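Local coordinates for protein antibiotic biosynthesis monooxygenase (Shewanella loihica, PDB 2RIL) that is probably a monooxygenase with the dimeric alpha-beta barrel fold, at residues A[21-26]-A[44-49]; A[17-22]-A[53-58]. One frame throughout, in Å; residues are numbered along the deposited sequence. Where two conformers were deposited one is given.

Interaction 1 (A[21-26]-A[44-49])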
ATOM      1  N   ALA A  21       0.210  17.159 -11.020  1.00 12.05           N
ATOM      2  CA  ALA A  21       0.033  16.565 -12.312  1.00 11.61           C
ATOM      3  C   ALA A  21      -0.179  15.055 -12.189  1.00 11.94           C
ATOM      4  O   ALA A  21      -0.991  14.471 -12.898  1.00 13.00           O
ATOM      5  CB  ALA A  21       1.243  16.859 -13.231  1.00 13.47           C
ATOM      6  N   ALA A  22       0.574  14.423 -11.299  1.00 11.77           N
ATOM      7  CA  ALA A  22       0.435  12.965 -11.085  1.00 11.86           C
ATOM      8  C   ALA A  22      -0.940  12.630 -10.529  1.00 11.01           C
ATOM      9  O   ALA A  22      -1.564  11.658 -10.976  1.00 11.42           O
ATOM     10  CB  ALA A  22       1.521  12.472 -10.134  1.00 12.75           C
ATOM     11  N   ILE A  23      -1.413  13.408  -9.545  1.00 10.04           N
ATOM     12  CA  ILE A  23      -2.791  13.226  -9.024  1.00  8.80           C
ATOM     13  C   ILE A  23      -3.824  13.304 -10.120  1.00  8.93           C
ATOM     14  O   ILE A  23      -4.694  12.454 -10.222  1.00  9.16           O
ATOM     15  CB  ILE A  23      -3.131  14.206  -7.860  1.00  8.45           C
ATOM     16  CG1 ILE A  23      -2.220  13.950  -6.643  1.00  9.61           C
ATOM     17  CG2 ILE A  23      -4.609  14.109  -7.456  1.00 10.09           C
ATOM     18  CD1 ILE A  23      -2.260  15.116  -5.609  1.00  9.67           C
ATOM     19  N   GLU A  24      -3.701  14.310 -10.975  1.00 10.39           N
ATOM     20  CA  GLU A  24      -4.723  14.540 -11.987  1.00 12.11           C
ATOM     21  C   GLU A  24      -4.701  13.428 -13.057  1.00 12.75           C
ATOM     22  O   GLU A  24      -5.748  13.004 -13.532  1.00 13.60           O
ATOM     23  CB  GLU A  24      -4.566  15.979 -12.544  1.00 12.91           C
ATOM     24  CG  GLU A  24      -4.957  16.991 -11.470  1.00 13.87           C
ATOM     25  CD  GLU A  24      -4.743  18.461 -11.799  1.00 15.73           C
ATOM     26  OE1 GLU A  24      -4.570  18.801 -12.973  1.00 18.34           O
ATOM     27  OE2 GLU A  24      -4.788  19.288 -10.839  1.00 17.17           O
ATOM     28  N   TYR A  25      -3.509  12.927 -13.383  1.00 14.71           N
ATOM     29  CA  TYR A  25      -3.357  11.743 -14.251  1.00 14.73           C
ATOM     30  C   TYR A  25      -4.053  10.547 -13.611  1.00 13.62           C
ATOM     31  O   TYR A  25      -4.848   9.850 -14.245  1.00 13.45           O
ATOM     32  CB  TYR A  25      -1.846  11.461 -14.462  1.00 17.96           C
ATOM     33  CG  TYR A  25      -1.500  10.182 -15.180  1.00 20.70           C
ATOM     34  CD1 TYR A  25      -1.269   8.990 -14.481  1.00 23.34           C
ATOM     35  CD2 TYR A  25      -1.316  10.193 -16.541  1.00 25.30           C
ATOM     36  CE1 TYR A  25      -0.934   7.814 -15.176  1.00 25.27           C
ATOM     37  CE2 TYR A  25      -0.974   9.046 -17.229  1.00 26.56           C
ATOM     38  CZ  TYR A  25      -0.769   7.874 -16.547  1.00 25.00           C
ATOM     39  OH  TYR A  25      -0.422   6.747 -17.284  1.00 26.82           O
ATOM     40  N   TRP A  26      -3.787  10.350 -12.326  1.00 12.23           N
ATOM     41  CA  TRP A  26      -4.375   9.252 -11.596  1.00 11.88           C
ATOM     42  C   TRP A  26      -5.901   9.376 -11.616  1.00 10.83           C
ATOM     43  O   TRP A  26      -6.602   8.386 -11.863  1.00 11.37           O
ATOM     44  CB  TRP A  26      -3.820   9.197 -10.175  1.00 10.87           C
ATOM     45  CG  TRP A  26      -4.504   8.083  -9.420  1.00  9.75           C
ATOM     46  CD1 TRP A  26      -4.156   6.756  -9.391  1.00 10.30           C
ATOM     47  CD2 TRP A  26      -5.714   8.180  -8.661  1.00  8.38           C
ATOM     48  NE1 TRP A  26      -5.033   6.045  -8.620  1.00  9.45           N
ATOM     49  CE2 TRP A  26      -6.005   6.894  -8.160  1.00  7.69           C
ATOM     50  CE3 TRP A  26      -6.567   9.234  -8.332  1.00  8.51           C
ATOM     51  CZ2 TRP A  26      -7.115   6.647  -7.379  1.00  8.34           C
ATOM     52  CZ3 TRP A  26      -7.668   8.974  -7.574  1.00  8.73           C
ATOM     53  CH2 TRP A  26      -7.920   7.691  -7.073  1.00  8.49           C
ATOM     54  N   LEU A  44      -6.450   6.753  -2.640  1.00  7.26           N
ATOM     55  CA  LEU A  44      -5.141   7.221  -3.120  1.00  6.51           C
ATOM     56  C   LEU A  44      -4.481   7.871  -1.918  1.00  6.53           C
ATOM     57  O   LEU A  44      -5.025   8.805  -1.329  1.00  7.02           O
ATOM     58  CB  LEU A  44      -5.301   8.308  -4.198  1.00  6.91           C
ATOM     59  CG  LEU A  44      -3.960   8.831  -4.776  1.00  7.48           C
ATOM     60  CD1 LEU A  44      -3.165   7.768  -5.516  1.00  7.18           C
ATOM     61  CD2 LEU A  44      -4.241  10.061  -5.635  1.00  8.37           C
ATOM     62  N   HIS A  45      -3.308   7.357  -1.531  1.00  7.09           N
ATOM     63  CA  HIS A  45      -2.557   7.830  -0.373  1.00  6.46           C
ATOM     64  C   HIS A  45      -1.401   8.729  -0.857  1.00  6.28           C
ATOM     65  O   HIS A  45      -0.688   8.395  -1.817  1.00  7.82           O
ATOM     66  CB  HIS A  45      -1.967   6.647   0.381  1.00  6.85           C
ATOM     67  CG  HIS A  45      -2.964   5.768   1.059  1.00  6.49           C
ATOM     68  ND1 HIS A  45      -3.784   4.878   0.382  1.00  7.92           N
ATOM     69  CD2 HIS A  45      -3.230   5.609   2.385  1.00  6.47           C
ATOM     70  CE1 HIS A  45      -4.511   4.221   1.284  1.00  7.46           C
ATOM     71  NE2 HIS A  45      -4.165   4.617   2.501  1.00  7.01           N
ATOM     72  N   GLN A  46      -1.200   9.841  -0.156  1.00  6.24           N
ATOM     73  CA  GLN A  46      -0.079  10.752  -0.396  1.00  7.18           C
ATOM     74  C   GLN A  46       0.853  10.720   0.805  1.00  7.21           C
ATOM     75  O   GLN A  46       0.416  10.812   1.944  1.00  7.11           O
ATOM     76  CB  GLN A  46      -0.560  12.190  -0.622  1.00  7.53           C
ATOM     77  CG  GLN A  46       0.587  13.142  -0.926  1.00  8.60           C
ATOM     78  CD  GLN A  46       0.135  14.558  -1.085  1.00 10.82           C
ATOM     79  OE1 GLN A  46      -0.954  14.786  -1.571  1.00 12.29           O
ATOM     80  NE2 GLN A  46       0.980  15.508  -0.687  1.00 14.45           N
ATOM     81  N   SER A  47       2.152  10.646   0.525  1.00  7.56           N
ATOM     82  CA  SER A  47       3.126  10.618   1.583  1.00  8.55           C
ATOM     83  C   SER A  47       3.146  11.933   2.342  1.00  9.21           C
ATOM     84  O   SER A  47       3.010  13.009   1.744  1.00  9.71           O
ATOM     85  CB  SER A  47       4.536  10.312   1.040  1.00  7.97           C
ATOM     86  OG  SER A  47       5.023  11.338   0.186  1.00  9.46           O
ATOM     87  N   ILE A  48       3.325  11.858   3.663  0.50 10.08           N
ATOM     88  CA  ILE A  48       3.515  13.089   4.439  0.50 11.50           C
ATOM     89  C   ILE A  48       4.889  13.734   4.170  0.50 12.19           C
ATOM     90  O   ILE A  48       4.994  14.962   4.251  0.50 12.91           O
ATOM     91  CB  ILE A  48       3.295  12.884   5.970  0.50 11.48           C
ATOM     92  CG1 ILE A  48       1.914  12.304   6.237  0.50  9.62           C
ATOM     93  CG2 ILE A  48       3.472  14.226   6.749  0.50 12.37           C
ATOM     94  CD1 ILE A  48       1.679  11.866   7.729  0.50 11.71           C
ATOM     95  N   ASP A  49       5.903  12.918   3.869  1.00 13.24           N
ATOM     96  CA  ASP A  49       7.278  13.372   3.518  1.00 14.12           C
ATOM     97  C   ASP A  49       7.402  13.392   1.996  1.00 14.24           C
ATOM     98  O   ASP A  49       7.257  12.375   1.325  1.00 12.19           O
ATOM     99  CB  ASP A  49       8.285  12.383   4.148  1.00 15.68           C
ATOM    100  CG  ASP A  49       9.801  12.683   3.868  1.00 18.78           C
ATOM    101  OD1 ASP A  49      10.175  13.539   3.045  1.00 21.87           O
ATOM    102  OD2 ASP A  49      10.614  11.919   4.476  1.00 28.14           O
TER
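The branched end of Leu44 lies on one face of the Trp26 indole where helix 19-33 packs on the sheet of a ferredoxin-like dimeric alpha-beta barrel. The helix belongs to a split beta-alpha-beta crossover that leads from strand 6-12 to strand 39-47. Over the two short segments it runs nearly antiparallel to strand 39-47, at 171°, with the axes 11.2 Å apart, and side chains fill the distance.

Leu44 CD1 sits 3.9 Å from the centroid of the five-membered ring of Trp26, only 4° off the ring normal, a CH-pi contact made over the face of the pyrrole ring. Leu44 CD2 lies over the same face on the CE3 side, 3.7 Å from Trp26 CE3, while Leu44 CB covers the far end of the ring, 3.9 Å from Trp26 CH2. Three carbons of one side chain thus bear on the same face of the ring system. Both residues hold CG opposite the backbone N (chi1 177° in Trp26), and the side chains slide past one another in opposite directions. Asn58 of the neighbouring strand touches both of them.

One turn back, the CB bond of Ile23 does not face the strand, but the end of the side chain comes nearer: the CG2 methyl of Ile23 is 4.5 Å from Leu44 CD2, and Ile23 CD1 reaches to 4.3 Å from Gln46 OE1, a loose packing contact. Ile97 of the second subunit packs on both Ile23 and Gln46, so the looser end of the contact is covered by the dimer partner, whose strand also pairs antiparallel with Leu44 to Ser47 and continues the sheet. Where the strand ends, Ser47 OG donates to Asp49 O at 2.7 Å, the donor standing above the carbonyl plane.

Interaction 2 (A[17-22]-A[53-58]); sequences DKLEAA and TYQLIN
Leu19 and Leu56 bury the most surface where the first turn of helix 19-33 packs on strand 56-62, an inner strand of the ferredoxin-like sheet. The closest contacts are between apolar side chains. Leu19 CD1 lies 3.8 Å from both Leu56 CG and Leu56 CD2 and 4.0 Å from Leu56 CD1, so that the methyl is set against the branch point and not against a single tip. The two leucines are turned differently: Leu19 has CG opposite its backbone N (chi1 180°), whereas Leu56 carries its CG opposite the carbonyl carbon (chi1 -64°), and their side chains cross at a slant.

Ala22, one turn along the helix, supplies only a short methyl, and its CB rests 3.8 Å from Leu56 CD1. Leu56 is further walled in by Leu44 and Phe12 on the flanking strands and by Ile97 of the second subunit. Gln55 follows in buried area: its CB points toward the helix, Leu19 CD2 lies 4.3 Å from Gln55 OE1 in loose packing, and the side chain also touches Val14 and Glu50. Lys18 takes the N-cap position, and the first turn closes with Ala22 N bound to Lys18 O at 3.0 Å.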
ATOM      1  N   ASP A  17       8.527  17.852  -7.911  1.00 16.67           N
ATOM      2  CA  ASP A  17       7.700  18.984  -8.165  1.00 16.64           C
ATOM      3  C   ASP A  17       6.473  18.711  -9.034  1.00 17.23           C
ATOM      4  O   ASP A  17       5.785  19.682  -9.388  1.00 20.43           O
ATOM      5  CB  ASP A  17       8.528  20.159  -8.790  1.00 16.62           C
ATOM      6  CG  ASP A  17       8.047  21.518  -8.306  1.00 19.05           C
ATOM      7  OD1 ASP A  17       7.505  21.584  -7.196  1.00 21.45           O
ATOM      8  OD2 ASP A  17       8.197  22.522  -9.041  1.00 20.15           O
ATOM      9  N   LYS A  18       6.153  17.446  -9.351  1.00 16.16           N
ATOM     10  CA  LYS A  18       5.030  17.123 -10.239  1.00 16.77           C
ATOM     11  C   LYS A  18       3.867  16.363  -9.564  1.00 14.99           C
ATOM     12  O   LYS A  18       3.120  15.642 -10.244  1.00 15.14           O
ATOM     13  CB  LYS A  18       5.470  16.298 -11.432  1.00 18.41           C
ATOM     14  CG  LYS A  18       6.648  16.876 -12.201  1.00 22.88           C
ATOM     15  CD  LYS A  18       6.386  18.253 -12.720  1.00 28.55           C
ATOM     16  CE  LYS A  18       5.859  18.187 -14.122  1.00 31.65           C
ATOM     17  NZ  LYS A  18       5.608  19.547 -14.643  1.00 35.12           N
ATOM     18  N   LEU A  19       3.700  16.551  -8.264  1.00 13.92           N
ATOM     19  CA  LEU A  19       2.661  15.818  -7.546  1.00 13.98           C
ATOM     20  C   LEU A  19       1.256  16.102  -8.077  1.00 12.32           C
ATOM     21  O   LEU A  19       0.482  15.187  -8.327  1.00 11.28           O
ATOM     22  CB  LEU A  19       2.735  16.116  -6.069  1.00 14.04           C
ATOM     23  CG  LEU A  19       1.700  15.429  -5.178  1.00 15.57           C
ATOM     24  CD1 LEU A  19       1.854  13.899  -5.267  1.00 17.49           C
ATOM     25  CD2 LEU A  19       1.844  15.938  -3.739  1.00 17.11           C
ATOM     26  N   GLU A  20       0.929  17.374  -8.308  1.00 11.82           N
ATOM     27  CA  GLU A  20      -0.441  17.659  -8.725  1.00 11.57           C
ATOM     28  C   GLU A  20      -0.740  17.066 -10.090  1.00 11.31           C
ATOM     29  O   GLU A  20      -1.835  16.554 -10.329  1.00 11.17           O
ATOM     30  CB  GLU A  20      -0.753  19.169  -8.696  1.00 11.90           C
ATOM     31  CG  GLU A  20      -2.205  19.496  -9.023  1.00 12.42           C
ATOM     32  CD  GLU A  20      -3.226  19.016  -8.004  1.00 14.05           C
ATOM     33  OE1 GLU A  20      -2.865  18.826  -6.846  1.00 12.93           O
ATOM     34  OE2 GLU A  20      -4.435  18.816  -8.339  1.00 14.49           O
ATOM     35  N   ALA A  21       0.210  17.159 -11.020  1.00 12.05           N
ATOM     36  CA  ALA A  21       0.033  16.565 -12.312  1.00 11.61           C
ATOM     37  C   ALA A  21      -0.179  15.055 -12.189  1.00 11.94           C
ATOM     38  O   ALA A  21      -0.991  14.471 -12.898  1.00 13.00           O
ATOM     39  CB  ALA A  21       1.243  16.859 -13.231  1.00 13.47           C
ATOM     40  N   ALA A  22       0.574  14.423 -11.299  1.00 11.77           N
ATOM     41  CA  ALA A  22       0.435  12.965 -11.085  1.00 11.86           C
ATOM     42  C   ALA A  22      -0.940  12.630 -10.529  1.00 11.01           C
ATOM     43  O   ALA A  22      -1.564  11.658 -10.976  1.00 11.42           O
ATOM     44  CB  ALA A  22       1.521  12.472 -10.134  1.00 12.75           C
ATOM     45  N   THR A  53      10.040   7.440  -1.168  1.00  9.74           N
ATOM     46  CA  THR A  53      10.207   6.788  -2.455  1.00 10.24           C
ATOM     47  C   THR A  53       8.925   6.905  -3.289  1.00  9.03           C
ATOM     48  O   THR A  53       8.972   7.209  -4.480  1.00 10.26           O
ATOM     49  CB  THR A  53      10.546   5.316  -2.290  1.00 10.66           C
ATOM     50  OG1 THR A  53      11.731   5.202  -1.490  1.00 11.88           O
ATOM     51  CG2 THR A  53      10.744   4.640  -3.640  1.00 10.40           C
ATOM     52  N   TYR A  54       7.789   6.625  -2.643  1.00  9.49           N
ATOM     53  CA  TYR A  54       6.508   6.615  -3.327  1.00  7.92           C
ATOM     54  C   TYR A  54       5.643   7.737  -2.745  1.00  8.01           C
ATOM     55  O   TYR A  54       5.025   7.560  -1.685  1.00  8.67           O
ATOM     56  CB  TYR A  54       5.860   5.236  -3.125  1.00  9.16           C
ATOM     57  CG  TYR A  54       6.672   4.121  -3.711  1.00  9.05           C
ATOM     58  CD1 TYR A  54       6.919   4.062  -5.062  1.00  8.67           C
ATOM     59  CD2 TYR A  54       7.190   3.098  -2.901  1.00  9.28           C
ATOM     60  CE1 TYR A  54       7.650   3.014  -5.623  1.00  8.39           C
ATOM     61  CE2 TYR A  54       7.892   2.056  -3.451  1.00  9.02           C
ATOM     62  CZ  TYR A  54       8.154   2.031  -4.802  1.00  8.69           C
ATOM     63  OH  TYR A  54       8.887   0.985  -5.337  1.00 10.68           O
ATOM     64  N   GLN A  55       5.596   8.898  -3.403  0.50  8.08           N
ATOM     65  CA  GLN A  55       4.804  10.001  -2.869  0.50  8.64           C
ATOM     66  C   GLN A  55       3.298   9.736  -3.018  0.50  8.05           C
ATOM     67  O   GLN A  55       2.514  10.363  -2.320  0.50  8.34           O
ATOM     68  CB  GLN A  55       5.145  11.343  -3.517  0.50  9.23           C
ATOM     69  CG  GLN A  55       6.442  11.998  -3.083  0.50  9.64           C
ATOM     70  CD  GLN A  55       6.511  13.415  -3.598  0.50 10.38           C
ATOM     71  OE1 GLN A  55       5.790  14.286  -3.123  0.50 12.96           O
ATOM     72  NE2 GLN A  55       7.387  13.649  -4.568  0.50 13.43           N
ATOM     73  N   LEU A  56       2.918   8.826  -3.926  1.00  7.76           N
ATOM     74  CA  LEU A  56       1.541   8.349  -4.078  1.00  7.52           C
ATOM     75  C   LEU A  56       1.520   6.848  -4.070  1.00  7.68           C
ATOM     76  O   LEU A  56       2.351   6.223  -4.702  1.00  7.43           O
ATOM     77  CB  LEU A  56       0.881   8.809  -5.375  1.00  8.66           C
ATOM     78  CG  LEU A  56       0.695  10.318  -5.520  1.00  8.10           C
ATOM     79  CD1 LEU A  56       0.305  10.645  -6.991  1.00  9.81           C
ATOM     80  CD2 LEU A  56      -0.327  10.867  -4.524  1.00  8.19           C
ATOM     81  N   ILE A  57       0.565   6.269  -3.334  1.00  6.58           N
ATOM     82  CA  ILE A  57       0.279   4.840  -3.402  1.00  6.26           C
ATOM     83  C   ILE A  57      -1.208   4.652  -3.426  1.00  6.62           C
ATOM     84  O   ILE A  57      -1.902   5.105  -2.503  1.00  7.24           O
ATOM     85  CB  ILE A  57       0.845   4.010  -2.203  1.00  6.40           C
ATOM     86  CG1 ILE A  57       2.363   4.200  -2.070  1.00  5.69           C
ATOM     87  CG2 ILE A  57       0.470   2.542  -2.367  1.00  6.50           C
ATOM     88  CD1 ILE A  57       3.032   3.352  -0.991  1.00  7.66           C
ATOM     89  N   ASN A  58      -1.735   4.074  -4.505  1.00  5.98           N
ATOM     90  CA  ASN A  58      -3.162   3.789  -4.558  1.00  5.47           C
ATOM     91  C   ASN A  58      -3.446   2.405  -4.015  1.00  5.55           C
ATOM     92  O   ASN A  58      -2.703   1.442  -4.273  1.00  6.88           O
ATOM     93  CB  ASN A  58      -3.710   3.895  -5.972  1.00  6.09           C
ATOM     94  CG  ASN A  58      -5.222   3.823  -5.998  1.00  6.32           C
ATOM     95  OD1 ASN A  58      -5.880   4.421  -5.120  1.00  7.89           O
ATOM     96  ND2 ASN A  58      -5.789   3.120  -6.978  1.00  8.32           N
TER
HETATM   97  O   HOH W   1       7.132  15.571  -6.080  1.00 30.52           O

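Overall arrangement
Both contacts lay helix 19-33 on one sheet, interaction 2 at the helix start and interaction 1 farther along it; they share Ala21 and Ala22, and their centres are about 4 Å apart. Each is largely buried. In interaction 1 an indole face receives a leucine from strand 39-47, whereas interaction 2 fits branched aliphatic groups to the adjacent inner strand. The two strands are themselves joined by backbone hydrogen bonds, His45 N to Ile57 O at 2.8 Å and Ser47 N to Gln55 O at 2.9 Å. The second subunit touches both, but the sheet continues into it through the strand of interaction 1.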